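PDB 1W2W: methylthioribose-1-phosphate isomerase from Saccharomyces cerevisiae, which catalyses the interconversion of methylthioribose-1-phosphate and methylthioribulose-1-phosphate, an early step of the methionine salvage pathway. Local coordinates for residues L195-I198 and R199-K203. Numbering follows the deposited sequence.
Sequences LGVI and RSLWK
The guanidinium of Arg199 carries Leu195 on one face: the methyl CD2 of Leu195 sits over the centre of the group, 3.9 Å from CZ of Arg199. Its nitrogens are bonded to other partners, NH1 to O of Tyr191, while NE and NH2 form salt bridges with acidic side-chain groups of the chain of another protein. With CG of Arg199 placed beside the backbone N (chi1 -76°) and the chain extended from there to NE, its aliphatic part runs back along the helix, passing CG at 3.3 Å from O of Leu195. Were an alanine in place of Arg199, the acidic partner or partners would probably lose their countercharge and CD2 of Leu195 the flat surface it rests on. The same i to i+4 spacing recurs two residues along the helix, where Val197 and Leu201 lie side by side, CG1 of Val197 4.1 Å from CD1 of Leu201. The backbone here keeps regular alpha-helical bonding, Leu201 N to Val197 O at 2.8 Å being the straightest of the four bonds that link 195-198 to 199-203 (165°). OG of Ser200 is held by Tyr191 and Asp156. All this belongs to helix 194-210, which closes this N-terminal piece of the isomerase, an eIF-2B alpha/beta/delta family member; Ser200 and Leu201 pack on helix 129-168, Ile198 on strand 174-179, and Val197 and Trp202 against the chain of another protein.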
# COMPACT_ATOMS: atom_id res chain seq x y z
N LEU A 195 -5.44 -4.09 -18.83
CA LEU A 195 -5.53 -2.71 -19.30
C LEU A 195 -6.06 -2.65 -20.74
O LEU A 195 -6.66 -1.65 -21.13
CB LEU A 195 -4.21 -1.94 -19.16
CG LEU A 195 -4.37 -0.41 -19.16
CD1 LEU A 195 -5.10 0.06 -17.90
CD2 LEU A 195 -3.01 0.27 -19.25
N GLY A 196 -5.85 -3.72 -21.50
CA GLY A 196 -6.45 -3.86 -22.82
C GLY A 196 -7.96 -3.82 -22.78
O GLY A 196 -8.62 -3.13 -23.57
N VAL A 197 -8.53 -4.57 -21.84
CA VAL A 197 -9.98 -4.58 -21.66
C VAL A 197 -10.46 -3.19 -21.29
O VAL A 197 -11.49 -2.73 -21.79
CB VAL A 197 -10.40 -5.57 -20.55
CG1 VAL A 197 -11.91 -5.43 -20.26
CG2 VAL A 197 -10.06 -7.00 -20.98
N ILE A 198 -9.73 -2.54 -20.40
CA ILE A 198 -10.07 -1.18 -20.00
C ILE A 198 -9.99 -0.22 -21.20
O ILE A 198 -10.87 0.64 -21.39
CB ILE A 198 -9.17 -0.77 -18.81
CG1 ILE A 198 -9.67 -1.48 -17.54
CG2 ILE A 198 -9.12 0.75 -18.63
CD1 ILE A 198 -8.58 -1.57 -16.46
N ARG A 199 -8.97 -0.39 -22.03
CA ARG A 199 -8.86 0.42 -23.23
C ARG A 199 -10.03 0.20 -24.19
O ARG A 199 -10.54 1.15 -24.78
CB ARG A 199 -7.53 0.19 -23.94
CG ARG A 199 -6.39 0.90 -23.25
CD ARG A 199 -5.01 0.50 -23.76
NE ARG A 199 -4.01 1.49 -23.36
CZ ARG A 199 -2.75 1.22 -23.06
NH1 ARG A 199 -2.31 -0.03 -23.11
NH2 ARG A 199 -1.93 2.21 -22.71
N SER A 200 -10.44 -1.06 -24.35
CA SER A 200 -11.59 -1.38 -25.19
C SER A 200 -12.88 -0.79 -24.63
O SER A 200 -13.71 -0.23 -25.37
CB SER A 200 -11.74 -2.89 -25.37
OG SER A 200 -10.65 -3.39 -26.13
N LEU A 201 -13.05 -0.90 -23.31
CA LEU A 201 -14.18 -0.27 -22.65
C LEU A 201 -14.18 1.25 -22.85
O LEU A 201 -15.24 1.87 -23.04
CB LEU A 201 -14.20 -0.63 -21.16
CG LEU A 201 -14.70 -2.05 -20.84
CD1 LEU A 201 -14.45 -2.35 -19.36
CD2 LEU A 201 -16.20 -2.19 -21.16
N TRP A 202 -13.01 1.86 -22.83
CA TRP A 202 -12.93 3.31 -23.01
C TRP A 202 -13.34 3.70 -24.43
O TRP A 202 -14.03 4.69 -24.63
CB TRP A 202 -11.55 3.86 -22.65
CG TRP A 202 -11.50 5.37 -22.74
CD1 TRP A 202 -10.63 6.11 -23.48
CD2 TRP A 202 -12.35 6.31 -22.07
NE1 TRP A 202 -10.88 7.45 -23.31
CE2 TRP A 202 -11.94 7.60 -22.45
CE3 TRP A 202 -13.43 6.19 -21.18
CZ2 TRP A 202 -12.56 8.76 -21.99
CZ3 TRP A 202 -14.05 7.34 -20.72
CH2 TRP A 202 -13.62 8.61 -21.12
N LYS A 203 -12.92 2.92 -25.41
CA LYS A 203 -13.34 3.16 -26.79
C LYS A 203 -14.86 3.10 -26.95
O LYS A 203 -15.47 3.97 -27.59
CB LYS A 203 -12.69 2.14 -27.73
CG LYS A 203 -12.99 2.42 -29.19
CD LYS A 203 -12.25 1.49 -30.12
CE LYS A 203 -12.55 1.84 -31.58
NZ LYS A 203 -11.96 0.82 -32.50